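Local coordinates for BolA-like protein (PDB 3O2E) that is of unknown function but belongs to the BolA/IbaG family, and so may bind a 2Fe-2S cluster, at residues I27-L36 and L74-E82. Residues are numbered along the deposited sequence; the frame is centred on the assembly and turned at random.
Sequences IVEERLRSML and LVNSAIAAE
Arg31 and Glu82 form the salt bridge between helix 25-36 and the turn that follows helix 68-78. Arg31 NE donates to Glu82 OE2 at 2.9 Å with an N-H...O angle of 150°, and NH2 adds a weak second bond to the same oxygen. NE meets OE2 from above the carboxylate plane, and the two flat groups are turned 57° against each other. A bend at chi2 lays the arginine chain across the C-terminal end of helix 68-78, where CD packs 3.4 Å from Ala78 O. On the far side of the guanidinium NH1 pairs with Glu30 OE2, while CG2 of Ile27 lies over one face near its rim and also touches Glu82 CG.

Apolar packing continues beneath. Leu32 CD2 meets Val75 CG1 at 3.7 Å, and the methyls of Leu36 divide between neighbouring residues, CD1 on Val75 CG2 and CD2 3.7 Å from Leu74 CG. Met35, extended until its last torsion, places CB and SD against Ala78 CB, with SD 3.4 Å from Ser77 OG; that hydroxyl donates to Leu74 O.

The axes of segments 27-36 and 74-78 run at 121° to each other, both on one side of the three-stranded mixed sheet, consistent with the class II KH-like fold of BolA proteins. Aliphatic groups thus join the helices, Leu32 and Val75 continuing onto the sheet, whereas the guanidinium between two carboxylates probably offsets the charge of buried Glu82 and eases its repulsion with Glu30.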
ATOM      1  N   ILE A  27      -4.162 -10.225   1.329  1.00 16.38           N
ATOM      2  CA  ILE A  27      -5.305  -9.392   0.864  1.00 17.30           C
ATOM      3  C   ILE A  27      -4.872  -7.995   0.521  1.00 15.70           C
ATOM      4  O   ILE A  27      -5.325  -7.426  -0.461  1.00 16.89           O
ATOM      5  CB  ILE A  27      -6.464  -9.288   1.913  1.00 17.33           C
ATOM      6  CG1 ILE A  27      -7.251 -10.591   1.880  1.00 21.84           C
ATOM      7  CG2 ILE A  27      -7.424  -8.136   1.547  1.00 17.57           C
ATOM      8  CD1 ILE A  27      -8.330 -10.754   2.929  1.00 23.44           C
ATOM      9  N   VAL A  28      -3.990  -7.427   1.340  1.00 15.92           N
ATOM     10  CA  VAL A  28      -3.456  -6.075   1.111  1.00 14.09           C
ATOM     11  C   VAL A  28      -2.694  -6.062  -0.207  1.00 14.28           C
ATOM     12  O   VAL A  28      -2.860  -5.156  -1.012  1.00 13.30           O
ATOM     13  CB  VAL A  28      -2.514  -5.621   2.284  1.00 14.03           C
ATOM     14  CG1 VAL A  28      -1.722  -4.307   1.957  1.00 10.14           C
ATOM     15  CG2 VAL A  28      -3.311  -5.473   3.591  1.00 15.07           C
ATOM     16  N   GLU A  29      -1.836  -7.064  -0.402  1.00 14.64           N
ATOM     17  CA  GLU A  29      -1.082  -7.189  -1.604  1.00 14.22           C
ATOM     18  C   GLU A  29      -1.998  -7.308  -2.822  1.00 14.85           C
ATOM     19  O   GLU A  29      -1.733  -6.699  -3.839  1.00 14.16           O
ATOM     20  CB  GLU A  29      -0.170  -8.394  -1.518  1.00 15.12           C
ATOM     21  CG  GLU A  29       1.062  -8.166  -0.660  1.00 15.64           C
ATOM     22  CD  GLU A  29       1.885  -9.433  -0.448  1.00 22.98           C
ATOM     23  OE1 GLU A  29       1.319 -10.561  -0.546  1.00 26.41           O
ATOM     24  OE2 GLU A  29       3.085  -9.297  -0.150  1.00 23.29           O
ATOM     25  N   GLU A  30      -3.042  -8.122  -2.720  1.00 15.91           N
ATOM     26  CA  GLU A  30      -3.971  -8.337  -3.824  1.00 18.08           C
ATOM     27  C   GLU A  30      -4.748  -7.054  -4.169  1.00 16.42           C
ATOM     28  O   GLU A  30      -4.947  -6.742  -5.334  1.00 17.11           O
ATOM     29  CB  GLU A  30      -4.867  -9.549  -3.486  1.00 20.04           C
ATOM     30  CG  GLU A  30      -6.246  -9.697  -4.171  1.00 28.43           C
ATOM     31  CD  GLU A  30      -7.210 -10.566  -3.304  1.00 36.46           C
ATOM     32  OE1 GLU A  30      -6.756 -11.610  -2.774  1.00 43.56           O
ATOM     33  OE2 GLU A  30      -8.393 -10.187  -3.086  1.00 41.58           O
ATOM     34  N   ARG A  31      -5.208  -6.328  -3.159  1.00 15.32           N
ATOM     35  CA  ARG A  31      -5.944  -5.095  -3.372  1.00 15.42           C
ATOM     36  C   ARG A  31      -5.064  -4.095  -4.034  1.00 14.59           C
ATOM     37  O   ARG A  31      -5.476  -3.455  -4.994  1.00 14.25           O
ATOM     38  CB  ARG A  31      -6.412  -4.491  -2.050  1.00 15.92           C
ATOM     39  CG  ARG A  31      -7.491  -5.237  -1.344  1.00 19.61           C
ATOM     40  CD  ARG A  31      -8.824  -5.105  -1.999  1.00 24.85           C
ATOM     41  NE  ARG A  31      -9.683  -6.065  -1.346  1.00 32.02           N
ATOM     42  CZ  ARG A  31      -9.794  -7.340  -1.712  1.00 39.24           C
ATOM     43  NH1 ARG A  31      -9.147  -7.814  -2.781  1.00 42.42           N
ATOM     44  NH2 ARG A  31     -10.565  -8.155  -1.004  1.00 43.01           N
ATOM     45  N   LEU A  32      -3.842  -3.934  -3.508  1.00 13.59           N
ATOM     46  CA  LEU A  32      -2.899  -2.952  -4.088  1.00 12.83           C
ATOM     47  C   LEU A  32      -2.551  -3.309  -5.510  1.00 12.62           C
ATOM     48  O   LEU A  32      -2.507  -2.430  -6.375  1.00 13.34           O
ATOM     49  CB  LEU A  32      -1.608  -2.814  -3.231  1.00 11.39           C
ATOM     50  CG  LEU A  32      -1.747  -2.306  -1.806  1.00 14.08           C
ATOM     51  CD1 LEU A  32      -0.384  -2.213  -1.096  1.00 12.42           C
ATOM     52  CD2 LEU A  32      -2.376  -0.980  -1.828  1.00 13.74           C
ATOM     53  N   ARG A  33      -2.228  -4.584  -5.754  1.00 13.28           N
ATOM     54  CA  ARG A  33      -1.923  -5.038  -7.129  1.00 14.20           C
ATOM     55  C   ARG A  33      -3.093  -4.844  -8.077  1.00 14.83           C
ATOM     56  O   ARG A  33      -2.933  -4.438  -9.223  1.00 13.63           O
ATOM     57  CB  ARG A  33      -1.507  -6.511  -7.149  1.00 15.00           C
ATOM     58  CG  ARG A  33      -0.146  -6.661  -6.569  1.00 15.96           C
ATOM     59  CD  ARG A  33       0.239  -8.092  -6.273  1.00 17.03           C
ATOM     60  NE  ARG A  33       1.662  -8.044  -5.920  1.00 19.79           N
ATOM     61  CZ  ARG A  33       2.306  -8.822  -5.052  1.00 21.07           C
ATOM     62  NH1 ARG A  33       1.671  -9.792  -4.397  1.00 22.00           N
ATOM     63  NH2 ARG A  33       3.633  -8.610  -4.867  1.00 24.18           N
ATOM     64  N   SER A  34      -4.287  -5.174  -7.614  1.00 16.04           N
ATOM     65  CA  SER A  34      -5.462  -5.037  -8.449  1.00 18.05           C
ATOM     66  C   SER A  34      -5.690  -3.575  -8.893  1.00 17.90           C
ATOM     67  O   SER A  34      -5.923  -3.329 -10.085  1.00 16.64           O
ATOM     68  CB  SER A  34      -6.673  -5.593  -7.734  1.00 19.55           C
ATOM     69  OG  SER A  34      -7.827  -5.290  -8.481  1.00 25.60           O
ATOM     70  N   MET A  35      -5.586  -2.620  -7.950  1.00 17.09           N
ATOM     71  CA  MET A  35      -5.873  -1.201  -8.257  1.00 17.58           C
ATOM     72  C   MET A  35      -4.694  -0.436  -8.876  1.00 16.22           C
ATOM     73  O   MET A  35      -4.886   0.380  -9.788  1.00 17.28           O
ATOM     74  CB  MET A  35      -6.409  -0.461  -7.032  1.00 17.62           C
ATOM     75  CG  MET A  35      -6.882   0.962  -7.389  1.00 23.30           C
ATOM     76  SD  MET A  35      -7.568   2.071  -6.172  0.66 26.31           S
ATOM     77  CE  MET A  35      -9.322   1.626  -6.132  1.00 22.77           C
ATOM     78  N   LEU A  36      -3.482  -0.708  -8.391  1.00 14.36           N
ATOM     79  CA  LEU A  36      -2.335   0.122  -8.686  1.00 14.04           C
ATOM     80  C   LEU A  36      -1.304  -0.489  -9.627  1.00 13.85           C
ATOM     81  O   LEU A  36      -0.432   0.228 -10.072  1.00 14.24           O
ATOM     82  CB  LEU A  36      -1.667   0.552  -7.403  1.00 13.44           C
ATOM     83  CG  LEU A  36      -2.585   1.152  -6.361  1.00 14.57           C
ATOM     84  CD1 LEU A  36      -1.793   1.242  -5.034  1.00 14.28           C
ATOM     85  CD2 LEU A  36      -3.119   2.484  -6.811  1.00 16.65           C
ATOM     86  N   LEU A  74      -5.184   7.430  -3.065  1.00 17.68           N
ATOM     87  CA  LEU A  74      -5.372   6.356  -4.009  1.00 17.43           C
ATOM     88  C   LEU A  74      -5.105   4.986  -3.373  1.00 14.98           C
ATOM     89  O   LEU A  74      -5.798   4.032  -3.629  1.00 14.55           O
ATOM     90  CB  LEU A  74      -4.447   6.599  -5.198  1.00 18.64           C
ATOM     91  CG  LEU A  74      -4.641   5.856  -6.506  1.00 21.66           C
ATOM     92  CD1 LEU A  74      -5.996   6.130  -7.108  1.00 25.22           C
ATOM     93  CD2 LEU A  74      -3.531   6.285  -7.459  1.00 21.03           C
ATOM     94  N   VAL A  75      -4.057   4.885  -2.590  1.00 13.89           N
ATOM     95  CA  VAL A  75      -3.742   3.631  -1.894  1.00 14.13           C
ATOM     96  C   VAL A  75      -4.803   3.267  -0.890  1.00 14.09           C
ATOM     97  O   VAL A  75      -5.246   2.117  -0.839  1.00 15.53           O
ATOM     98  CB  VAL A  75      -2.366   3.704  -1.260  1.00 13.41           C
ATOM     99  CG1 VAL A  75      -2.050   2.428  -0.468  1.00 13.39           C
ATOM    100  CG2 VAL A  75      -1.351   3.962  -2.373  1.00 15.59           C
ATOM    101  N   ASN A  76      -5.276   4.242  -0.126  1.00 15.57           N
ATOM    102  CA  ASN A  76      -6.322   3.978   0.859  1.00 15.22           C
ATOM    103  C   ASN A  76      -7.612   3.590   0.193  1.00 15.80           C
ATOM    104  O   ASN A  76      -8.318   2.742   0.672  1.00 14.62           O
ATOM    105  CB  ASN A  76      -6.567   5.190   1.699  1.00 16.13           C
ATOM    106  CG  ASN A  76      -5.422   5.512   2.590  1.00 17.10           C
ATOM    107  OD1 ASN A  76      -4.642   4.644   2.990  1.00 16.12           O
ATOM    108  ND2 ASN A  76      -5.325   6.765   2.934  1.00 17.85           N
ATOM    109  N   SER A  77      -7.897   4.170  -0.968  1.00 17.12           N
ATOM    110  CA  SER A  77      -9.077   3.762  -1.704  1.00 17.87           C
ATOM    111  C   SER A  77      -9.034   2.294  -2.211  1.00 16.98           C
ATOM    112  O   SER A  77     -10.064   1.674  -2.337  1.00 17.14           O
ATOM    113  CB  SER A  77      -9.396   4.755  -2.813  1.00 19.49           C
ATOM    114  OG  SER A  77      -8.950   4.249  -4.028  1.00 23.21           O
ATOM    115  N   ALA A  78      -7.852   1.770  -2.511  1.00 16.80           N
ATOM    116  CA  ALA A  78      -7.667   0.350  -2.843  1.00 16.84           C
ATOM    117  C   ALA A  78      -8.062  -0.606  -1.724  1.00 17.18           C
ATOM    118  O   ALA A  78      -8.587  -1.713  -1.963  1.00 17.25           O
ATOM    119  CB  ALA A  78      -6.212   0.126  -3.264  1.00 15.88           C
ATOM    120  N   ILE A  79      -7.852  -0.171  -0.489  1.00 17.22           N
ATOM    121  CA  ILE A  79      -8.087  -1.006   0.692  1.00 17.15           C
ATOM    122  C   ILE A  79      -9.185  -0.423   1.565  1.00 17.16           C
ATOM    123  O   ILE A  79      -9.197  -0.679   2.800  1.00 17.12           O
ATOM    124  CB  ILE A  79      -6.795  -1.208   1.546  1.00 16.85           C
ATOM    125  CG1 ILE A  79      -6.185   0.147   1.967  1.00 17.34           C
ATOM    126  CG2 ILE A  79      -5.690  -2.042   0.818  1.00 16.77           C
ATOM    127  CD1 ILE A  79      -5.066   0.031   3.024  1.00 17.78           C
ATOM    128  N   ALA A  80     -10.134   0.306   0.941  1.00 17.82           N
ATOM    129  CA  ALA A  80     -11.226   0.988   1.664  1.00 17.57           C
ATOM    130  C   ALA A  80     -12.051   0.030   2.472  1.00 17.82           C
ATOM    131  O   ALA A  80     -12.360   0.326   3.594  1.00 16.99           O
ATOM    132  CB  ALA A  80     -12.148   1.821   0.701  1.00 18.81           C
ATOM    133  N   ALA A  81     -12.363  -1.141   1.913  1.00 19.24           N
ATOM    134  CA  ALA A  81     -13.207  -2.138   2.563  1.00 20.17           C
ATOM    135  C   ALA A  81     -12.562  -2.722   3.802  1.00 19.98           C
ATOM    136  O   ALA A  81     -13.233  -3.039   4.768  1.00 20.15           O
ATOM    137  CB  ALA A  81     -13.529  -3.250   1.573  1.00 21.49           C
ATOM    138  N   GLU A  82     -11.240  -2.800   3.790  1.00 19.72           N
ATOM    139  CA  GLU A  82     -10.442  -3.439   4.852  1.00 19.50           C
ATOM    140  C   GLU A  82      -9.997  -2.489   5.952  1.00 18.45           C
ATOM    141  O   GLU A  82      -9.660  -2.947   7.050  1.00 18.59           O
ATOM    142  CB  GLU A  82      -9.206  -4.090   4.226  1.00 19.67           C
ATOM    143  CG  GLU A  82      -9.519  -5.325   3.399  1.00 22.31           C
ATOM    144  CD  GLU A  82      -9.941  -5.013   1.981  1.00 27.55           C
ATOM    145  OE1 GLU A  82      -9.562  -3.948   1.420  1.00 29.89           O
ATOM    146  OE2 GLU A  82     -10.680  -5.846   1.416  1.00 29.48           O
TER